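Local atomic coordinates of FHA domain-containing protein DDL (Arabidopsis thaliana, PDB entry 3VPY), a protein that probably binds phosphothreonine-containing partners such as Dicer-like1 through its forkhead-associated domain, a recognition module built as a beta sandwich. Residues Val21-Glu26 against Ser122-Val127; Tyr97-Pro102 against Lys114-Phe119; Tyr67-Lys72 against Lys81-Tyr86. All coordinates share one frame; numbering follows the deposited sequence.

Contact 1: residues Val21-Glu26 against Ser122-Val127; sequences VFKDGE and SSREYV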
loop_
_atom_site.group_PDB
_atom_site.type_symbol
_atom_site.label_atom_id
_atom_site.label_comp_id
_atom_site.label_asym_id
_atom_site.label_seq_id
_atom_site.Cartn_x
_atom_site.Cartn_y
_atom_site.Cartn_z
ATOM N N VAL A 21 -6.728 -9.960 -0.623
ATOM C CA VAL A 21 -5.846 -11.003 -0.113
ATOM C C VAL A 21 -6.060 -12.336 -0.832
ATOM O O VAL A 21 -7.205 -12.731 -1.135
ATOM C CB VAL A 21 -6.144 -11.232 1.372
ATOM C CG1 VAL A 21 -5.107 -12.202 2.014
ATOM C CG2 VAL A 21 -6.188 -9.892 2.122
ATOM N N PHE A 22 -4.957 -13.043 -1.057
ATOM C CA PHE A 22 -5.007 -14.388 -1.612
ATOM C C PHE A 22 -4.319 -15.312 -0.624
ATOM O O PHE A 22 -3.285 -14.956 -0.037
ATOM C CB PHE A 22 -4.330 -14.445 -2.978
ATOM C CG PHE A 22 -4.995 -13.576 -3.997
ATOM C CD1 PHE A 22 -5.978 -14.087 -4.825
ATOM C CD2 PHE A 22 -4.699 -12.217 -4.061
ATOM C CE1 PHE A 22 -6.617 -13.278 -5.762
ATOM C CE2 PHE A 22 -5.348 -11.398 -4.976
ATOM C CZ PHE A 22 -6.297 -11.938 -5.839
ATOM N N LYS A 23 -4.921 -16.476 -0.419
ATOM C CA LYS A 23 -4.341 -17.541 0.389
ATOM C C LYS A 23 -4.208 -18.726 -0.556
ATOM O O LYS A 23 -5.219 -19.246 -1.042
ATOM C CB LYS A 23 -5.294 -17.849 1.555
ATOM C CG LYS A 23 -4.982 -19.056 2.401
ATOM C CD LYS A 23 -5.925 -19.043 3.604
ATOM C CE LYS A 23 -5.567 -20.087 4.643
ATOM N NZ LYS A 23 -6.262 -19.787 5.940
ATOM N N ASP A 24 -2.961 -19.149 -0.810
ATOM C CA ASP A 24 -2.681 -20.204 -1.778
ATOM C C ASP A 24 -3.386 -19.928 -3.111
ATOM O O ASP A 24 -3.950 -20.842 -3.724
ATOM C CB ASP A 24 -3.087 -21.579 -1.206
ATOM C CG ASP A 24 -2.310 -21.949 0.052
ATOM O OD1 ASP A 24 -1.073 -21.817 0.041
ATOM O OD2 ASP A 24 -2.940 -22.375 1.049
ATOM N N GLY A 25 -3.383 -18.664 -3.539
ATOM C CA GLY A 25 -3.897 -18.298 -4.850
ATOM C C GLY A 25 -5.400 -18.104 -4.960
ATOM O O GLY A 25 -5.900 -17.772 -6.038
ATOM N N GLU A 26 -6.120 -18.283 -3.854
ATOM C CA GLU A 26 -7.557 -18.033 -3.848
ATOM C C GLU A 26 -7.967 -16.877 -2.942
ATOM O O GLU A 26 -7.350 -16.651 -1.898
ATOM C CB GLU A 26 -8.334 -19.299 -3.504
ATOM C CG GLU A 26 -8.001 -20.482 -4.419
ATOM C CD GLU A 26 -8.658 -20.402 -5.799
ATOM O OE1 GLU A 26 -9.143 -19.329 -6.190
ATOM O OE2 GLU A 26 -8.691 -21.439 -6.490
ATOM N N SER A 122 5.999 -15.977 1.706
ATOM C CA SER A 122 4.643 -16.270 2.130
ATOM C C SER A 122 3.840 -16.945 1.009
ATOM O O SER A 122 4.088 -16.714 -0.173
ATOM C CB SER A 122 3.944 -14.991 2.630
ATOM O OG SER A 122 2.628 -15.291 3.042
ATOM N N SER A 123 2.903 -17.787 1.428
ATOM C CA SER A 123 1.886 -18.406 0.578
ATOM C C SER A 123 0.725 -17.433 0.304
ATOM O O SER A 123 -0.209 -17.756 -0.460
ATOM C CB SER A 123 1.364 -19.676 1.259
ATOM O OG SER A 123 0.988 -19.423 2.608
ATOM N N ARG A 124 0.773 -16.263 0.937
ATOM C CA ARG A 124 -0.238 -15.219 0.713
ATOM C C ARG A 124 0.276 -14.123 -0.206
ATOM O O ARG A 124 1.487 -13.902 -0.305
ATOM C CB ARG A 124 -0.672 -14.588 2.025
ATOM C CG ARG A 124 -1.363 -15.526 2.914
ATOM C CD ARG A 124 -2.172 -14.797 3.933
ATOM N NE ARG A 124 -2.898 -15.813 4.670
ATOM C CZ ARG A 124 -4.023 -15.602 5.326
ATOM N NH1 ARG A 124 -4.559 -14.385 5.369
ATOM N NH2 ARG A 124 -4.588 -16.631 5.944
ATOM N N GLU A 125 -0.639 -13.450 -0.897
ATOM C CA GLU A 125 -0.274 -12.330 -1.750
ATOM C C GLU A 125 -1.407 -11.339 -1.680
ATOM O O GLU A 125 -2.521 -11.687 -1.302
ATOM C CB GLU A 125 -0.121 -12.764 -3.200
ATOM C CG GLU A 125 0.957 -13.771 -3.474
ATOM C CD GLU A 125 0.824 -14.268 -4.870
ATOM O OE1 GLU A 125 0.199 -15.341 -5.051
ATOM O OE2 GLU A 125 1.299 -13.554 -5.782
ATOM N N TYR A 126 -1.114 -10.108 -2.057
ATOM C CA TYR A 126 -2.074 -9.024 -1.941
ATOM C C TYR A 126 -2.124 -8.227 -3.235
ATOM O O TYR A 126 -1.094 -8.046 -3.891
ATOM C CB TYR A 126 -1.697 -8.082 -0.787
ATOM C CG TYR A 126 -1.493 -8.781 0.529
ATOM C CD1 TYR A 126 -2.520 -8.820 1.473
ATOM C CD2 TYR A 126 -0.281 -9.432 0.816
ATOM C CE1 TYR A 126 -2.341 -9.460 2.688
ATOM C CE2 TYR A 126 -0.087 -10.091 2.024
ATOM C CZ TYR A 126 -1.132 -10.101 2.962
ATOM O OH TYR A 126 -0.980 -10.754 4.162
ATOM N N VAL A 127 -3.315 -7.766 -3.600
ATOM C CA VAL A 127 -3.480 -6.900 -4.759
ATOM C C VAL A 127 -4.157 -5.591 -4.343
ATOM O O VAL A 127 -5.202 -5.605 -3.662
ATOM C CB VAL A 127 -4.332 -7.582 -5.871
ATOM C CG1 VAL A 127 -4.716 -6.581 -6.958
ATOM C CG2 VAL A 127 -3.557 -8.739 -6.475
HETATM O O HOH W 1 -1.636 -19.001 1.957
HETATM O O HOH W 2 -1.624 -16.664 -2.686
#

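Contact 2: residues Tyr97-Pro102 against Lys114-Phe119; sequences YINESP and KDTIKF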
loop_
_atom_site.group_PDB
_atom_site.type_symbol
_atom_site.label_atom_id
_atom_site.label_comp_id
_atom_site.label_asym_id
_atom_site.label_seq_id
_atom_site.Cartn_x
_atom_site.Cartn_y
_atom_site.Cartn_z
ATOM N N TYR A 97 8.245 -7.944 -2.033
ATOM C CA TYR A 97 8.185 -7.999 -3.512
ATOM C C TYR A 97 6.993 -7.221 -4.040
ATOM O O TYR A 97 5.886 -7.363 -3.529
ATOM C CB TYR A 97 8.050 -9.451 -3.981
ATOM C CG TYR A 97 9.210 -10.319 -3.602
ATOM C CD1 TYR A 97 10.234 -10.573 -4.504
ATOM C CD2 TYR A 97 9.284 -10.906 -2.337
ATOM C CE1 TYR A 97 11.312 -11.368 -4.168
ATOM C CE2 TYR A 97 10.373 -11.719 -1.984
ATOM C CZ TYR A 97 11.380 -11.950 -2.911
ATOM O OH TYR A 97 12.446 -12.764 -2.587
ATOM N N ILE A 98 7.232 -6.375 -5.046
ATOM C CA ILE A 98 6.146 -5.706 -5.748
ATOM C C ILE A 98 6.195 -6.254 -7.158
ATOM O O ILE A 98 7.230 -6.171 -7.834
ATOM C CB ILE A 98 6.345 -4.179 -5.840
ATOM C CG1 ILE A 98 6.526 -3.527 -4.475
ATOM C CG2 ILE A 98 5.174 -3.505 -6.580
ATOM C CD1 ILE A 98 6.974 -2.049 -4.650
ATOM N N ASN A 99 5.092 -6.833 -7.608
ATOM C CA ASN A 99 5.071 -7.424 -8.958
ATOM C C ASN A 99 6.261 -8.360 -9.207
ATOM O O ASN A 99 6.950 -8.289 -10.248
ATOM C CB ASN A 99 4.953 -6.299 -10.011
ATOM C CG ASN A 99 3.712 -5.438 -9.784
ATOM O OD1 ASN A 99 2.649 -5.956 -9.462
ATOM N ND2 ASN A 99 3.860 -4.134 -9.900
ATOM N N GLU A 100 6.501 -9.235 -8.236
ATOM C CA GLU A 100 7.530 -10.273 -8.292
ATOM C C GLU A 100 8.993 -9.827 -8.188
ATOM O O GLU A 100 9.898 -10.668 -8.227
ATOM C CB GLU A 100 7.304 -11.177 -9.514
ATOM C CG GLU A 100 6.030 -12.017 -9.386
ATOM C CD GLU A 100 6.213 -13.206 -8.444
ATOM O OE1 GLU A 100 7.034 -14.106 -8.749
ATOM O OE2 GLU A 100 5.530 -13.254 -7.399
ATOM N N SER A 101 9.233 -8.534 -8.008
ATOM C CA SER A 101 10.595 -8.019 -7.900
ATOM C C SER A 101 10.817 -7.403 -6.512
ATOM O O SER A 101 9.985 -6.601 -6.069
ATOM C CB SER A 101 10.836 -6.971 -8.999
ATOM O OG SER A 101 12.117 -6.374 -8.858
ATOM N N PRO A 102 11.920 -7.778 -5.825
ATOM C CA PRO A 102 12.176 -7.274 -4.472
ATOM C C PRO A 102 12.503 -5.782 -4.477
ATOM O O PRO A 102 12.983 -5.266 -5.494
ATOM C CB PRO A 102 13.397 -8.089 -3.994
ATOM C CG PRO A 102 14.063 -8.569 -5.223
ATOM C CD PRO A 102 12.989 -8.681 -6.296
ATOM N N LYS A 114 -3.615 -2.380 -9.030
ATOM C CA LYS A 114 -3.292 -3.668 -9.641
ATOM C C LYS A 114 -1.932 -4.219 -9.275
ATOM O O LYS A 114 -1.596 -5.348 -9.660
ATOM C CB LYS A 114 -3.494 -3.670 -11.170
ATOM C CG LYS A 114 -4.908 -3.327 -11.590
ATOM C CD LYS A 114 -5.023 -3.277 -13.102
ATOM C CE LYS A 114 -6.401 -2.770 -13.499
ATOM N NZ LYS A 114 -6.648 -2.948 -14.954
ATOM N N ASP A 115 -1.155 -3.471 -8.480
ATOM C CA ASP A 115 0.104 -4.011 -7.997
ATOM C C ASP A 115 -0.131 -5.255 -7.151
ATOM O O ASP A 115 -1.078 -5.294 -6.360
ATOM C CB ASP A 115 0.848 -3.005 -7.122
ATOM C CG ASP A 115 1.629 -1.980 -7.920
ATOM O OD1 ASP A 115 1.789 -2.152 -9.141
ATOM O OD2 ASP A 115 2.106 -1.014 -7.284
ATOM N N THR A 116 0.754 -6.239 -7.289
ATOM C CA THR A 116 0.732 -7.394 -6.398
ATOM C C THR A 116 1.885 -7.293 -5.423
ATOM O O THR A 116 3.011 -7.009 -5.804
ATOM C CB THR A 116 0.844 -8.706 -7.172
ATOM O OG1 THR A 116 -0.223 -8.765 -8.126
ATOM C CG2 THR A 116 0.735 -9.888 -6.221
ATOM N N ILE A 117 1.588 -7.553 -4.170
ATOM C CA ILE A 117 2.560 -7.453 -3.093
ATOM C C ILE A 117 2.695 -8.799 -2.407
ATOM O O ILE A 117 1.691 -9.471 -2.139
ATOM C CB ILE A 117 2.091 -6.413 -2.076
ATOM C CG1 ILE A 117 1.907 -5.066 -2.787
ATOM C CG2 ILE A 117 3.080 -6.295 -0.935
ATOM C CD1 ILE A 117 1.174 -4.034 -1.957
ATOM N N LYS A 118 3.932 -9.169 -2.101
ATOM C CA LYS A 118 4.201 -10.413 -1.364
ATOM C C LYS A 118 5.292 -10.150 -0.354
ATOM O O LYS A 118 6.286 -9.487 -0.683
ATOM C CB LYS A 118 4.664 -11.510 -2.315
ATOM C CG LYS A 118 4.925 -12.863 -1.651
ATOM C CD LYS A 118 5.640 -13.775 -2.634
ATOM C CE LYS A 118 5.686 -15.191 -2.166
ATOM N NZ LYS A 118 5.664 -16.116 -3.357
ATOM N N PHE A 119 5.123 -10.696 0.849
ATOM C CA PHE A 119 6.114 -10.522 1.903
ATOM C C PHE A 119 6.846 -11.836 2.089
ATOM O O PHE A 119 6.226 -12.891 2.268
ATOM C CB PHE A 119 5.434 -10.055 3.208
ATOM C CG PHE A 119 4.613 -8.807 3.043
ATOM C CD1 PHE A 119 5.241 -7.566 2.835
ATOM C CD2 PHE A 119 3.216 -8.850 3.091
ATOM C CE1 PHE A 119 4.480 -6.372 2.673
ATOM C CE2 PHE A 119 2.447 -7.678 2.923
ATOM C CZ PHE A 119 3.093 -6.428 2.709
HETATM O O HOH W 3 0.457 -7.199 -10.518
HETATM O O HOH W 4 4.929 -9.595 -5.892
#

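Contact 3: residues Tyr67-Lys72 against Lys81-Tyr86; sequences YREMEK and KQVKPY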
loop_
_atom_site.group_PDB
_atom_site.type_symbol
_atom_site.label_atom_id
_atom_site.label_comp_id
_atom_site.label_asym_id
_atom_site.label_seq_id
_atom_site.Cartn_x
_atom_site.Cartn_y
_atom_site.Cartn_z
ATOM N N TYR A 67 1.025 6.383 3.500
ATOM C CA TYR A 67 0.413 7.429 2.674
ATOM C C TYR A 67 1.164 8.732 2.849
ATOM O O TYR A 67 1.501 9.091 3.962
ATOM C CB TYR A 67 -1.102 7.569 2.980
ATOM C CG TYR A 67 -1.847 6.382 2.446
ATOM C CD1 TYR A 67 -2.172 6.302 1.098
ATOM C CD2 TYR A 67 -2.164 5.301 3.266
ATOM C CE1 TYR A 67 -2.791 5.181 0.567
ATOM C CE2 TYR A 67 -2.802 4.170 2.743
ATOM C CZ TYR A 67 -3.120 4.129 1.397
ATOM O OH TYR A 67 -3.728 3.004 0.875
ATOM N N ARG A 68 1.463 9.389 1.725
ATOM C CA ARG A 68 2.233 10.632 1.664
ATOM C C ARG A 68 1.560 11.657 0.755
ATOM O O ARG A 68 1.148 11.334 -0.378
ATOM C CB ARG A 68 3.653 10.340 1.141
ATOM C CG ARG A 68 4.487 9.434 2.057
ATOM C CD ARG A 68 5.733 8.942 1.324
ATOM N NE ARG A 68 6.644 10.057 1.052
ATOM C CZ ARG A 68 7.506 10.116 0.036
ATOM N NH1 ARG A 68 7.580 9.134 -0.850
ATOM N NH2 ARG A 68 8.271 11.188 -0.128
ATOM N N GLU A 69 1.454 12.890 1.252
ATOM C CA GLU A 69 0.928 13.992 0.454
ATOM C C GLU A 69 2.042 14.537 -0.424
ATOM O O GLU A 69 3.087 14.997 0.085
ATOM C CB GLU A 69 0.364 15.087 1.369
ATOM C CG GLU A 69 -0.470 16.132 0.659
ATOM C CD GLU A 69 -1.014 17.175 1.634
ATOM O OE1 GLU A 69 -0.215 17.956 2.189
ATOM O OE2 GLU A 69 -2.241 17.199 1.842
HETATM N N MSE A 70 1.821 14.488 -1.740
HETATM C CA MSE A 70 2.818 14.953 -2.726
HETATM C C MSE A 70 2.173 15.925 -3.695
HETATM O O MSE A 70 0.957 16.044 -3.738
HETATM C CB MSE A 70 3.324 13.761 -3.541
HETATM C CG MSE A 70 3.713 12.549 -2.723
HETATM SE SE MSE A 70 5.299 12.903 -1.642
HETATM C CE MSE A 70 6.640 12.884 -3.065
ATOM N N GLU A 71 2.982 16.568 -4.529
ATOM C CA GLU A 71 2.454 17.429 -5.600
ATOM C C GLU A 71 1.647 16.665 -6.644
ATOM O O GLU A 71 1.849 15.465 -6.865
ATOM C CB GLU A 71 3.577 18.189 -6.273
ATOM C CG GLU A 71 4.136 19.267 -5.378
ATOM C CD GLU A 71 5.157 20.163 -6.057
ATOM O OE1 GLU A 71 5.523 19.926 -7.231
ATOM O OE2 GLU A 71 5.592 21.120 -5.395
ATOM N N LYS A 72 0.716 17.365 -7.270
ATOM C CA LYS A 72 -0.065 16.783 -8.355
ATOM C C LYS A 72 -0.252 17.847 -9.403
ATOM O O LYS A 72 -0.795 18.909 -9.114
ATOM C CB LYS A 72 -1.434 16.318 -7.867
ATOM C CG LYS A 72 -2.449 16.066 -9.006
ATOM C CD LYS A 72 -3.851 16.456 -8.586
ATOM C CE LYS A 72 -4.867 15.431 -9.063
ATOM N NZ LYS A 72 -6.204 15.674 -8.449
ATOM N N LYS A 81 -2.307 18.812 -5.137
ATOM C CA LYS A 81 -1.648 17.803 -4.317
ATOM C C LYS A 81 -2.481 16.555 -4.340
ATOM O O LYS A 81 -3.651 16.585 -4.704
ATOM C CB LYS A 81 -1.495 18.282 -2.873
ATOM C CG LYS A 81 -2.818 18.495 -2.146
ATOM C CD LYS A 81 -2.607 19.239 -0.841
ATOM C CE LYS A 81 -3.905 19.334 -0.065
ATOM N NZ LYS A 81 -3.673 19.492 1.391
ATOM N N GLN A 82 -1.872 15.450 -3.947
ATOM C CA GLN A 82 -2.609 14.220 -3.786
ATOM C C GLN A 82 -1.952 13.419 -2.684
ATOM O O GLN A 82 -0.792 13.649 -2.353
ATOM C CB GLN A 82 -2.580 13.431 -5.086
ATOM C CG GLN A 82 -1.173 13.199 -5.592
ATOM C CD GLN A 82 -1.141 12.633 -6.988
ATOM O OE1 GLN A 82 -2.047 11.908 -7.396
ATOM N NE2 GLN A 82 -0.081 12.951 -7.728
ATOM N N VAL A 83 -2.701 12.494 -2.103
ATOM C CA VAL A 83 -2.140 11.583 -1.118
ATOM C C VAL A 83 -2.094 10.194 -1.735
ATOM O O VAL A 83 -3.145 9.637 -2.114
ATOM C CB VAL A 83 -2.977 11.560 0.165
ATOM C CG1 VAL A 83 -2.461 10.492 1.135
ATOM C CG2 VAL A 83 -2.975 12.944 0.822
ATOM N N LYS A 84 -0.895 9.610 -1.764
ATOM C CA LYS A 84 -0.663 8.359 -2.480
ATOM C C LYS A 84 0.041 7.335 -1.619
ATOM O O LYS A 84 0.762 7.708 -0.692
ATOM C CB LYS A 84 0.184 8.619 -3.731
ATOM C CG LYS A 84 -0.490 9.584 -4.691
ATOM C CD LYS A 84 0.240 9.642 -6.013
ATOM C CE LYS A 84 1.579 10.345 -5.847
ATOM N NZ LYS A 84 2.387 10.290 -7.099
ATOM N N PRO A 85 -0.177 6.038 -1.913
ATOM C CA PRO A 85 0.437 4.954 -1.141
ATOM C C PRO A 85 1.869 4.680 -1.568
ATOM O O PRO A 85 2.148 4.639 -2.768
ATOM C CB PRO A 85 -0.432 3.737 -1.479
ATOM C CG PRO A 85 -0.926 4.013 -2.881
ATOM C CD PRO A 85 -1.056 5.531 -2.993
ATOM N N TYR A 86 2.751 4.495 -0.577
ATOM C CA TYR A 86 4.150 4.063 -0.796
ATOM C C TYR A 86 4.461 2.890 0.110
ATOM O O TYR A 86 4.049 2.890 1.268
ATOM C CB TYR A 86 5.132 5.202 -0.452
ATOM C CG TYR A 86 4.961 6.338 -1.398
ATOM C CD1 TYR A 86 5.874 6.561 -2.436
ATOM C CD2 TYR A 86 3.863 7.204 -1.272
ATOM C CE1 TYR A 86 5.666 7.624 -3.347
ATOM C CE2 TYR A 86 3.651 8.243 -2.154
ATOM C CZ TYR A 86 4.547 8.447 -3.192
ATOM O OH TYR A 86 4.302 9.482 -4.047
HETATM O O HOH W 5 -1.117 20.066 3.602
#

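Contact 1: residues Val21-Glu26 against Ser122-Val127
The six-stranded antiparallel sheet of the FHA sandwich joins its first and last strands here, and F22 and E125 form the hydrogen-bonded pair at the middle of the join. F22 N reaches E125 O at 2.8 Å, nearly along the C=O axis; the return bond from E125 N to F22 O is longer, 3.2 Å. With F22 CG anti to the carbonyl carbon (chi1 -62°), beside the backbone N, the same E125 O lies at the edge of the F22 ring, in its plane, while ring atom CE2 meets V127 CG2 at 3.5 Å. On the other face of the sheet, V21 lies beside Y126, pointing the same way, its CG2 3.9 Å from Y126 CD1. In this FHA sandwich strand 18-23, the first of the chain, lies between 124-129, the last, and 26-33. At K23, the last residue of the strand, a type I' turn to E26 begins, and D24 N donates to S123 O. A water ties this corner together, donating to S123 O and E125 OE1 and accepting from G25 N. K23 and R124 run side by side, K23 NZ 3.6 Å from R124 NH2, an approach of like charges that is probably unfavourable. S122 OG accepts from R124 N in an ST turn that leads into the strand.

Contact 2: residues Tyr97-Pro102 against Lys114-Phe119
The side chains of N99 and D115 cross at about a right angle, with amide and carboxylate planes 71° apart: N99 ND2 sends its N-H within the amide plane to D115 OD1 at 3.0 Å, meeting that oxygen from above the carboxylate plane. The ring of Y97 has K118 O at its edge, in plane, 3.7 Å from CD2. These groups belong to two neighbouring antiparallel strands, 96-98 and 116-119, of the six-stranded sheet in the FHA sandwich, and to the turns beside them. Y97 and K118 form the hydrogen-bonded pair, with Y97 N 2.8 Å from K118 O and a return bond from K118 N to Y97 O. I98 and I117 are the non-hydrogen-bonded pair, on the face that packs against I87 of strand 79-89.

Beyond I98 the chain folds back in a type I' turn to S101, and N99, at its second position, takes over the pairing. Its backbone N gives a nearly straight bond to T116 O, and its side chain, with CG anti to the carbonyl carbon (chi1 -57°), turns back to the same residue. The two ends of the amide thus hold neighbouring residues, which would fix its rotation. D115 OD2 accepts from F112 N, so both carboxylate oxygens are engaged. N99 OD1 accepts twice: from T116 N at 2.9 Å, and from a water that also donates to K114 O and accepts from T116 OG1.

Contact 3: residues Tyr67-Lys72 against Lys81-Tyr86
Aromatic and cationic groups meet first where R68 reaches over one face of the Y86 ring. Its CZ stands 4.5 Å from the centroid of the Y86 ring and only 6° off the normal, a cation-pi contact in which NH1 comes over the rim atoms CD1 and CE1. A bend at chi3 (67°) swings NE away from an extended course, and R68 CD makes a CH-pi contact with the same face. E9 forms a salt bridge with R68 NE. M70, a selenomethionine, brings CG to 3.4 Å from Y86 OH. Apolar contact falls on the other face, where Y67 CE1 meets P85 CB at 3.4 Å and V83 CG1 packs on Y67 CB. All this rides on a long beta hairpin of the FHA fold, strands 63-73 and 79-89, paired through reciprocal backbone bonds between R68 and K84 and between M70 and Q82. Among the charged pairs, K81 NZ forms a salt bridge with E69 OE2 at 2.7 Å, meeting it from above the carboxylate plane. An alanine in place of E69 would probably leave the K81 ammonium without its carboxylate mate across the strands. Farther along, Q82 NE2 donates to E71 O over 3.3 Å, with K72 CB packed beside the amide.

Contacts 1 and 2 belong to one sheet and touch directly: strands 116-119 and 124-129 are neighbours, Y126 O lies 2.7 Å from I117 N, and Y126 packs on F119. Contact 3 belongs to the other sheet, with its centre about 27 Å from that of contact 1 and about 20 Å from that of contact 2. All three are partly buried, with exposed residues toward a turn or hairpin end. Their chemistry differs accordingly. Contacts 1 and 2 finish in type I' turns; both use backbone bonds and water, and contact 2 adds the amide of an asparagine, whereas the longer hairpin pairing of contact 3 adds a salt bridge and a cation-pi contact.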